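PDB 2IL5: hypothetical protein from Staphylococcus aureus subsp. aureus, which is of unknown function but belongs to the family of Activator of Hsp90 ATPase homolog 1-like proteins, whose fold probably encloses a pocket for hydrophobic ligands. Local coordinates for residues E15-K20 and L121-S126; F43-R48 and Y63-Q68; A55-G60 and G79-L84. One frame throughout, in Å; residues are numbered along the deposited sequence.

Interaction 1. Residues E15-K20 and L121-S126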
loop_
_atom_site.group_PDB
_atom_site.type_symbol
_atom_site.label_atom_id
_atom_site.label_comp_id
_atom_site.label_asym_id
_atom_site.label_seq_id
_atom_site.Cartn_x
_atom_site.Cartn_y
_atom_site.Cartn_z
ATOM N N GLU A 15 -0.371 13.261 -1.866
ATOM C CA GLU A 15 0.570 12.575 -1.059
ATOM C C GLU A 15 -0.014 12.210 0.287
ATOM O O GLU A 15 -0.593 13.046 0.972
ATOM C CB GLU A 15 1.843 13.426 -0.913
ATOM C CG GLU A 15 2.494 13.644 -2.255
ATOM C CD GLU A 15 3.658 14.576 -2.217
ATOM O OE1 GLU A 15 3.456 15.783 -2.026
ATOM O OE2 GLU A 15 4.803 14.109 -2.397
ATOM N N VAL A 16 0.194 10.957 0.671
ATOM C CA VAL A 16 -0.261 10.444 1.940
ATOM C C VAL A 16 0.965 10.093 2.783
ATOM O O VAL A 16 1.881 9.436 2.324
ATOM C CB VAL A 16 -1.285 9.252 1.725
ATOM C CG1 VAL A 16 -1.558 8.500 3.004
ATOM C CG2 VAL A 16 -2.626 9.799 1.116
ATOM N N GLU A 17 0.979 10.574 4.022
ATOM C CA GLU A 17 2.083 10.325 4.923
ATOM C C GLU A 17 1.498 9.739 6.170
ATOM O O GLU A 17 0.676 10.368 6.821
ATOM C CB GLU A 17 2.839 11.616 5.233
ATOM C CG GLU A 17 3.632 12.148 4.027
ATOM C CD GLU A 17 4.322 13.443 4.339
ATOM O OE1 GLU A 17 3.609 14.456 4.511
ATOM O OE2 GLU A 17 5.570 13.453 4.420
ATOM N N ILE A 18 1.910 8.520 6.486
ATOM C CA ILE A 18 1.404 7.826 7.674
ATOM C C ILE A 18 2.547 7.307 8.552
ATOM O O ILE A 18 3.476 6.676 8.060
ATOM C CB ILE A 18 0.395 6.670 7.320
ATOM C CG1 ILE A 18 -0.873 7.239 6.645
ATOM C CG2 ILE A 18 0.057 5.859 8.590
ATOM C CD1 ILE A 18 -1.907 6.208 6.207
ATOM N N GLU A 19 2.486 7.612 9.847
ATOM C CA GLU A 19 3.413 7.035 10.834
ATOM C C GLU A 19 2.672 6.058 11.752
ATOM O O GLU A 19 1.646 6.413 12.345
ATOM C CB GLU A 19 4.086 8.124 11.681
ATOM C CG GLU A 19 4.928 7.547 12.812
ATOM C CD GLU A 19 5.600 8.595 13.677
ATOM O OE1 GLU A 19 5.233 9.788 13.611
ATOM O OE2 GLU A 19 6.511 8.216 14.433
ATOM N N LYS A 20 3.178 4.827 11.845
ATOM C CA LYS A 20 2.686 3.854 12.838
ATOM C C LYS A 20 3.801 3.370 13.767
ATOM O O LYS A 20 4.919 3.119 13.318
ATOM C CB LYS A 20 2.077 2.644 12.149
ATOM C CG LYS A 20 0.836 2.936 11.336
ATOM C CD LYS A 20 -0.282 3.333 12.254
ATOM C CE LYS A 20 -1.488 3.763 11.467
ATOM N NZ LYS A 20 -2.608 4.030 12.419
ATOM N N LEU A 121 7.202 4.362 8.793
ATOM C CA LEU A 121 6.953 5.592 8.071
ATOM C C LEU A 121 6.584 5.306 6.589
ATOM O O LEU A 121 7.397 4.832 5.765
ATOM C CB LEU A 121 8.128 6.554 8.214
ATOM C CG LEU A 121 8.546 6.878 9.663
ATOM C CD1 LEU A 121 9.928 7.528 9.720
ATOM C CD2 LEU A 121 7.486 7.760 10.336
ATOM N N PHE A 122 5.322 5.589 6.296
ATOM C CA PHE A 122 4.726 5.263 5.015
ATOM C C PHE A 122 4.484 6.531 4.211
ATOM O O PHE A 122 3.859 7.470 4.708
ATOM C CB PHE A 122 3.411 4.449 5.246
ATOM C CG PHE A 122 2.536 4.287 3.992
ATOM C CD1 PHE A 122 2.763 3.240 3.095
ATOM C CD2 PHE A 122 1.451 5.174 3.744
ATOM C CE1 PHE A 122 1.930 3.075 1.993
ATOM C CE2 PHE A 122 0.619 5.038 2.634
ATOM C CZ PHE A 122 0.835 3.982 1.765
ATOM N N TYR A 123 4.954 6.538 2.968
ATOM C CA TYR A 123 4.687 7.635 2.036
ATOM C C TYR A 123 4.012 7.092 0.781
ATOM O O TYR A 123 4.439 6.085 0.276
ATOM C CB TYR A 123 6.012 8.306 1.641
ATOM C CG TYR A 123 5.887 9.236 0.451
ATOM C CD1 TYR A 123 5.426 10.533 0.603
ATOM C CD2 TYR A 123 6.240 8.812 -0.839
ATOM C CE1 TYR A 123 5.337 11.430 -0.509
ATOM C CE2 TYR A 123 6.168 9.678 -1.929
ATOM C CZ TYR A 123 5.708 11.003 -1.751
ATOM O OH TYR A 123 5.582 11.861 -2.831
ATOM N N TYR A 124 2.990 7.769 0.275
ATOM C CA TYR A 124 2.313 7.369 -0.934
ATOM C C TYR A 124 2.053 8.580 -1.811
ATOM O O TYR A 124 1.625 9.631 -1.309
ATOM C CB TYR A 124 1.004 6.707 -0.561
ATOM C CG TYR A 124 -0.046 6.474 -1.649
ATOM C CD1 TYR A 124 -0.012 5.337 -2.468
ATOM C CD2 TYR A 124 -1.126 7.371 -1.802
ATOM C CE1 TYR A 124 -1.026 5.080 -3.417
ATOM C CE2 TYR A 124 -2.126 7.158 -2.770
ATOM C CZ TYR A 124 -2.087 6.013 -3.555
ATOM O OH TYR A 124 -3.092 5.833 -4.496
ATOM N N ARG A 125 2.292 8.411 -3.113
ATOM C CA ARG A 125 2.044 9.458 -4.110
ATOM C C ARG A 125 1.140 8.932 -5.233
ATOM O O ARG A 125 1.390 7.863 -5.787
ATOM C CB ARG A 125 3.341 9.969 -4.678
ATOM C CG ARG A 125 3.131 11.263 -5.405
ATOM C CD ARG A 125 4.372 11.858 -5.999
ATOM N NE ARG A 125 5.195 10.989 -6.823
ATOM C CZ ARG A 125 6.370 10.462 -6.438
ATOM N NH1 ARG A 125 6.844 10.613 -5.198
ATOM N NH2 ARG A 125 7.066 9.736 -7.278
ATOM N N SER A 126 0.082 9.670 -5.539
ATOM C CA SER A 126 -0.831 9.278 -6.607
ATOM C C SER A 126 -1.285 10.466 -7.430
ATOM O O SER A 126 -1.630 11.488 -6.873
ATOM C CB SER A 126 -2.084 8.613 -6.031
ATOM O OG SER A 126 -2.912 8.178 -7.100
#
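The ring of Tyr-123 meets Glu-15 at its edge, with Glu-15 OE2 in the ring plane. Tyr-123 CG is anti to the backbone N (chi1 167°), and from there the ring extends to Glu-15. The carboxylate is turned 78° from the ring plane. Tyr-123 OH gives a hydrogen bond to Glu-15 OE2, but its modelled length of 2.4 Å is very short and doubtful. The same hydroxyl accepts a bond of 3.0 Å from Arg-125 NH1, which also lies in the ring plane. Glu-17 CG also lies at the edge of this ring.

Phe-122 and Tyr-124 stand on the opposite side of the sheet. Val-16 CG1 reaches the edge of the Phe-122 ring, 4.1 Å from Phe-122 CE2. Tyr-124 CD2 comes to 4.0 Å from Val-16 CB, and Ile-18 CB packs near Phe-122 CD2.

The strands run antiparallel. Val-16 with Tyr-124 and Ile-18 with Phe-122 are hydrogen-bonded pairs, with Val-16 N 2.8 Å from Tyr-124 O.

The first and last strands of the chain pair here as one edge of the Bet v 1-like sheet, and strand 104-112 flanks 118-128 on its other side. Helix 136-166 covers the face with Val-16 and Phe-122. Its Phe-154 meets Phe-122 and, edge-to-face, Tyr-124; Phe-158 is edge-to-face with Phe-122. Tyr-124 OH bonds to Tyr-146 and Asp-104.

Interaction 2. Residues F43-R48 and Y63-Q68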
loop_
_atom_site.group_PDB
_atom_site.type_symbol
_atom_site.label_atom_id
_atom_site.label_comp_id
_atom_site.label_asym_id
_atom_site.label_seq_id
_atom_site.Cartn_x
_atom_site.Cartn_y
_atom_site.Cartn_z
ATOM N N PHE A 43 -2.841 -6.761 1.963
ATOM C CA PHE A 43 -2.436 -5.733 1.005
ATOM C C PHE A 43 -3.361 -5.710 -0.196
ATOM O O PHE A 43 -3.198 -6.516 -1.104
ATOM C CB PHE A 43 -0.993 -5.965 0.550
ATOM C CG PHE A 43 -0.428 -4.831 -0.222
ATOM C CD1 PHE A 43 -0.385 -4.870 -1.615
ATOM C CD2 PHE A 43 0.046 -3.700 0.436
ATOM C CE1 PHE A 43 0.127 -3.789 -2.347
ATOM C CE2 PHE A 43 0.554 -2.616 -0.291
ATOM C CZ PHE A 43 0.592 -2.678 -1.687
HETATM N N MSE A 44 -4.328 -4.786 -0.165
HETATM C CA MSE A 44 -5.401 -4.633 -1.177
HETATM C C MSE A 44 -6.264 -5.872 -1.340
HETATM O O MSE A 44 -6.974 -6.030 -2.320
HETATM C CB MSE A 44 -4.832 -4.228 -2.541
HETATM C CG MSE A 44 -3.714 -3.222 -2.490
HETATM SE SE MSE A 44 -4.362 -1.415 -2.578
HETATM C CE MSE A 44 -5.404 -1.427 -4.240
ATOM N N THR A 45 -6.183 -6.761 -0.366
ATOM C CA THR A 45 -6.933 -7.979 -0.420
ATOM C C THR A 45 -7.103 -8.556 0.995
ATOM O O THR A 45 -6.706 -7.913 1.975
ATOM C CB THR A 45 -6.235 -8.927 -1.402
ATOM O OG1 THR A 45 -7.105 -10.011 -1.742
ATOM C CG2 THR A 45 -4.896 -9.404 -0.844
ATOM N N SER A 46 -7.722 -9.729 1.114
ATOM C CA SER A 46 -7.773 -10.438 2.408
ATOM C C SER A 46 -7.847 -11.936 2.173
ATOM O O SER A 46 -8.046 -12.372 1.021
ATOM C CB SER A 46 -8.940 -9.954 3.287
ATOM O OG SER A 46 -10.166 -10.315 2.698
ATOM N N ALA A 47 -7.667 -12.715 3.249
ATOM C CA ALA A 47 -7.716 -14.162 3.171
ATOM C C ALA A 47 -8.950 -14.662 2.424
ATOM O O ALA A 47 -8.834 -15.535 1.551
ATOM C CB ALA A 47 -7.650 -14.807 4.584
ATOM N N ARG A 48 -10.116 -14.084 2.744
ATOM C CA ARG A 48 -11.379 -14.541 2.173
ATOM C C ARG A 48 -11.743 -14.022 0.812
ATOM O O ARG A 48 -12.439 -14.712 0.078
ATOM C CB ARG A 48 -12.550 -14.346 3.138
ATOM C CG ARG A 48 -12.643 -15.512 4.073
ATOM C CD ARG A 48 -13.757 -15.360 5.081
ATOM N NE ARG A 48 -15.064 -15.825 4.628
ATOM C CZ ARG A 48 -15.410 -17.100 4.451
ATOM N NH1 ARG A 48 -16.641 -17.409 4.080
ATOM N NH2 ARG A 48 -14.530 -18.068 4.623
ATOM N N TYR A 63 4.402 -8.047 -8.865
ATOM C CA TYR A 63 3.374 -8.687 -8.083
ATOM C C TYR A 63 2.025 -8.468 -8.759
ATOM O O TYR A 63 1.809 -7.450 -9.443
ATOM C CB TYR A 63 3.370 -8.241 -6.607
ATOM C CG TYR A 63 2.869 -6.832 -6.422
ATOM C CD1 TYR A 63 3.748 -5.742 -6.456
ATOM C CD2 TYR A 63 1.503 -6.584 -6.263
ATOM C CE1 TYR A 63 3.270 -4.442 -6.315
ATOM C CE2 TYR A 63 1.011 -5.308 -6.135
ATOM C CZ TYR A 63 1.888 -4.230 -6.149
ATOM O OH TYR A 63 1.371 -2.955 -6.022
ATOM N N ARG A 64 1.135 -9.454 -8.586
ATOM C CA ARG A 64 -0.209 -9.384 -9.138
ATOM C C ARG A 64 -1.270 -9.930 -8.165
ATOM O O ARG A 64 -1.271 -11.117 -7.832
ATOM C CB ARG A 64 -0.263 -10.116 -10.470
ATOM C CG ARG A 64 -1.564 -9.950 -11.155
ATOM C CD ARG A 64 -1.620 -10.789 -12.413
ATOM N NE ARG A 64 -2.820 -10.466 -13.194
ATOM C CZ ARG A 64 -3.889 -11.243 -13.238
ATOM N NH1 ARG A 64 -4.948 -10.895 -13.952
ATOM N NH2 ARG A 64 -3.892 -12.382 -12.562
ATOM N N ILE A 65 -2.154 -9.047 -7.708
ATOM C CA ILE A 65 -3.213 -9.397 -6.760
ATOM C C ILE A 65 -4.572 -9.237 -7.446
ATOM O O ILE A 65 -4.871 -8.178 -8.029
ATOM C CB ILE A 65 -3.156 -8.510 -5.498
ATOM C CG1 ILE A 65 -1.806 -8.695 -4.789
ATOM C CG2 ILE A 65 -4.370 -8.787 -4.602
ATOM C CD1 ILE A 65 -1.519 -7.751 -3.632
ATOM N N VAL A 66 -5.363 -10.317 -7.399
ATOM C CA VAL A 66 -6.751 -10.333 -7.879
ATOM C C VAL A 66 -7.691 -10.518 -6.668
ATOM O O VAL A 66 -7.613 -11.502 -5.946
ATOM C CB VAL A 66 -6.947 -11.449 -8.914
ATOM C CG1 VAL A 66 -8.313 -11.392 -9.516
ATOM C CG2 VAL A 66 -5.876 -11.355 -10.008
ATOM N N ASP A 67 -8.539 -9.530 -6.426
ATOM C CA ASP A 67 -9.368 -9.478 -5.237
ATOM C C ASP A 67 -10.832 -9.496 -5.656
ATOM O O ASP A 67 -11.256 -8.690 -6.508
ATOM C CB ASP A 67 -9.074 -8.214 -4.414
ATOM C CG ASP A 67 -9.727 -8.253 -3.033
ATOM O OD1 ASP A 67 -9.456 -9.196 -2.253
ATOM O OD2 ASP A 67 -10.513 -7.344 -2.718
ATOM N N GLN A 68 -11.580 -10.431 -5.052
ATOM C CA GLN A 68 -13.018 -10.581 -5.235
ATOM C C GLN A 68 -13.847 -9.457 -4.599
ATOM O O GLN A 68 -13.832 -9.255 -3.392
ATOM C CB GLN A 68 -13.464 -11.937 -4.676
ATOM C CG GLN A 68 -14.890 -12.362 -5.052
ATOM C CD GLN A 68 -15.053 -12.571 -6.531
ATOM O OE1 GLN A 68 -15.656 -11.748 -7.226
ATOM N NE2 GLN A 68 -14.498 -13.663 -7.031
#
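Thr-45 and Asp-67 form the polar end of a buried contact between the loop after helix 36-39 and strand 62-68; Phe-43, Tyr-63 and Ile-65 form its apolar end. Residues 43-48 have no regular structure and pass over one face of the strand. Tyr-63, Ile-65 and Asp-67 all send their side chains up to them.

Thr-45 OG1 gives a hydrogen bond of 2.5 Å to Asp-67 OD1. It meets that oxygen from above the carboxylate plane, 38° out of it. With OG1 anti to the backbone N (chi1 -166°), the hydroxyl reaches the acid. Thr-45 CB rests 3.7 Å from Ile-65 CG2. Both oxygens have a second partner: Thr-49 OG1 bonds to Asp-67 OD1, and Asn-50 ND2 to Thr-45 OG1. Thr-49 and Asn-50, where the loop leads into strand 50-55, join the polar group.

In the Bet v 1-like clan, to which this family belongs, a curved antiparallel sheet wraps round a long C-terminal helix. The loop here lies on the inner side of that sheet, and selenomethionine Met-44 touches Met-157 of helix 136-166.

Ile-65 CD1 enters at the edge of the Phe-43 ring, in its plane, 3.7 Å from Phe-43 CD1. The same methyl is 3.3 Å from Phe-43 O. Tyr-63 crosses Phe-43 at about a right angle, and its OH also lies in the Phe-43 ring plane, 4.0 Å from Phe-43 CE1. That hydroxyl is hydrogen-bonded to Thr-93 O. Over one face of the Phe-43 ring sits Met-44 CG, offset toward the rim.

Interaction 3. Residues A55-G60 and G79-L84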
loop_
_atom_site.group_PDB
_atom_site.type_symbol
_atom_site.label_atom_id
_atom_site.label_comp_id
_atom_site.label_asym_id
_atom_site.label_seq_id
_atom_site.Cartn_x
_atom_site.Cartn_y
_atom_site.Cartn_z
ATOM N N ALA A 55 3.610 -12.904 -6.267
ATOM C CA ALA A 55 4.580 -11.888 -5.879
ATOM C C ALA A 55 5.972 -12.438 -6.115
ATOM O O ALA A 55 6.336 -13.481 -5.544
ATOM C CB ALA A 55 4.402 -11.467 -4.400
ATOM N N ASP A 56 6.729 -11.752 -6.975
ATOM C CA ASP A 56 8.165 -12.010 -7.141
ATOM C C ASP A 56 8.992 -10.961 -6.373
ATOM O O ASP A 56 9.392 -9.918 -6.913
ATOM C CB ASP A 56 8.535 -12.088 -8.630
ATOM C CG ASP A 56 10.013 -12.365 -8.857
ATOM O OD1 ASP A 56 10.644 -12.988 -7.975
ATOM O OD2 ASP A 56 10.539 -11.948 -9.916
ATOM N N VAL A 57 9.241 -11.262 -5.099
ATOM C CA VAL A 57 9.783 -10.280 -4.148
ATOM C C VAL A 57 11.304 -10.112 -4.263
ATOM O O VAL A 57 12.068 -10.593 -3.423
ATOM C CB VAL A 57 9.276 -10.515 -2.674
ATOM C CG1 VAL A 57 9.672 -9.348 -1.747
ATOM C CG2 VAL A 57 7.749 -10.671 -2.653
ATOM N N LYS A 58 11.709 -9.447 -5.349
ATOM C CA LYS A 58 13.080 -8.945 -5.561
ATOM C C LYS A 58 12.945 -7.622 -6.307
ATOM O O LYS A 58 11.853 -7.311 -6.819
ATOM C CB LYS A 58 13.936 -9.924 -6.365
ATOM C CG LYS A 58 13.348 -10.250 -7.739
ATOM C CD LYS A 58 14.425 -10.654 -8.735
ATOM C CE LYS A 58 13.832 -11.495 -9.878
ATOM N NZ LYS A 58 13.835 -12.983 -9.571
ATOM N N GLU A 59 14.038 -6.852 -6.367
ATOM C CA GLU A 59 14.057 -5.576 -7.067
ATOM C C GLU A 59 13.778 -5.789 -8.564
ATOM O O GLU A 59 14.379 -6.671 -9.189
ATOM C CB GLU A 59 15.362 -4.834 -6.803
ATOM C CG GLU A 59 15.508 -4.403 -5.336
ATOM C CD GLU A 59 16.700 -3.488 -5.082
ATOM O OE1 GLU A 59 17.594 -3.388 -5.977
ATOM O OE2 GLU A 59 16.754 -2.862 -3.992
ATOM N N GLY A 60 12.828 -5.030 -9.124
ATOM C CA GLY A 60 12.383 -5.237 -10.513
ATOM C C GLY A 60 11.361 -6.362 -10.701
ATOM O O GLY A 60 10.902 -6.621 -11.815
ATOM N N GLY A 79 1.984 -4.329 -9.783
ATOM C CA GLY A 79 3.052 -3.366 -9.673
ATOM C C GLY A 79 4.372 -4.073 -9.558
ATOM O O GLY A 79 4.498 -5.290 -9.797
ATOM N N ILE A 80 5.348 -3.296 -9.132
ATOM C CA ILE A 80 6.749 -3.678 -9.156
ATOM C C ILE A 80 7.407 -3.332 -7.833
ATOM O O ILE A 80 7.137 -2.272 -7.266
ATOM C CB ILE A 80 7.497 -2.902 -10.315
ATOM C CG1 ILE A 80 7.083 -3.415 -11.687
ATOM C CG2 ILE A 80 8.980 -3.030 -10.177
ATOM C CD1 ILE A 80 7.316 -4.867 -11.853
ATOM N N TYR A 81 8.290 -4.200 -7.349
ATOM C CA TYR A 81 9.184 -3.795 -6.282
ATOM C C TYR A 81 10.343 -3.016 -6.885
ATOM O O TYR A 81 10.992 -3.486 -7.794
ATOM C CB TYR A 81 9.690 -5.000 -5.537
ATOM C CG TYR A 81 8.623 -5.671 -4.747
ATOM C CD1 TYR A 81 8.236 -5.141 -3.512
ATOM C CD2 TYR A 81 7.952 -6.817 -5.250
ATOM C CE1 TYR A 81 7.265 -5.748 -2.764
ATOM C CE2 TYR A 81 6.960 -7.418 -4.529
ATOM C CZ TYR A 81 6.624 -6.877 -3.265
ATOM O OH TYR A 81 5.651 -7.441 -2.479
ATOM N N GLU A 82 10.571 -1.797 -6.432
ATOM C CA GLU A 82 11.688 -1.058 -6.971
ATOM C C GLU A 82 12.900 -1.178 -6.044
ATOM O O GLU A 82 14.013 -1.289 -6.480
ATOM C CB GLU A 82 11.317 0.402 -7.243
ATOM C CG GLU A 82 10.067 0.484 -8.056
ATOM C CD GLU A 82 10.033 1.625 -9.011
ATOM O OE1 GLU A 82 9.286 2.582 -8.701
ATOM O OE2 GLU A 82 10.726 1.567 -10.062
ATOM N N SER A 83 12.643 -1.196 -4.756
ATOM C CA SER A 83 13.685 -1.170 -3.785
ATOM C C SER A 83 13.255 -2.027 -2.603
ATOM O O SER A 83 12.138 -1.890 -2.102
ATOM C CB SER A 83 13.941 0.272 -3.365
ATOM O OG SER A 83 15.126 0.319 -2.607
ATOM N N LEU A 84 14.149 -2.942 -2.207
ATOM C CA LEU A 84 13.944 -3.873 -1.082
ATOM C C LEU A 84 15.219 -3.892 -0.247
ATOM O O LEU A 84 16.214 -4.531 -0.606
ATOM C CB LEU A 84 13.660 -5.298 -1.598
ATOM C CG LEU A 84 12.297 -5.497 -2.279
ATOM C CD1 LEU A 84 12.216 -6.795 -2.995
ATOM C CD2 LEU A 84 11.152 -5.387 -1.258
#
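Val-57 lies across Tyr-81 obliquely. Its CG1 stands over one face of the ring, offset toward the rim, while CG2 comes to 3.8 Å from Tyr-81 CE2. Against Leu-84 the same valine crosses at about a right angle, with Val-57 CG1 3.8 Å from Leu-84 CD1. CG1 is thus shared by Tyr-81 and Leu-84, and CG2 stays with Tyr-81. Leu-84 CD1 also presses on the backbone of the loop and is tight against Lys-58 CA at 3.5 Å.

Val-57 is the centre of an inverse gamma turn, closed by the bond from Lys-58 N to Asp-56 O. The turn lies in the connection between strands 50-55 and 62-68, and brings Lys-58 O to 3.4 Å from Tyr-81 CB. In strand 74-85, Glu-82 and Ser-83 form a classic beta bulge opposite Lys-91 of strand 89-94.

Glu-59 reaches over this bulge. Its chain is extended, with CD anti to CA (chi2 -172°), and OE2 meets Leu-84 N. The bond from Leu-84 N to Glu-59 OE2 is nearly straight, at 3.2 Å; OE2 accepts it with its anti lone pair. Glu-59 CG passes 3.6 Å from Glu-82 O on the way.

Next in the loop, Gly-60 N bonds to Tyr-81 O at 2.7 Å. Ile-80 packs its CG2 and CD1 against the same glycine. Beyond the loop, Leu-39 of helix 36-39 touches Tyr-81, and Thr-34 touches both Val-57 and Leu-84.

How the interactions relate
All three contacts reach the same seven-stranded antiparallel sheet. Interaction 1 joins the chain's first strand, 12-22, to its last, 118-128, at one end of the sheet. Interactions 2 and 3 lie within the intervening chain. Their segments alternate, in the order 43-48, 55-60, 63-68, 79-84. Their centres are about 17 Å apart, yet they touch where neighbouring strands 62-68 and 74-85 pair. Interaction 1 touches neither, its centre lying about 21 Å from that of interaction 2 and about 19 Å from that of interaction 3. Helix 136-166 touches the sheet face in interaction 1 and the loop 43-48 in interaction 2, consistent with a Bet v 1-like sheet curving round its C-terminal helix.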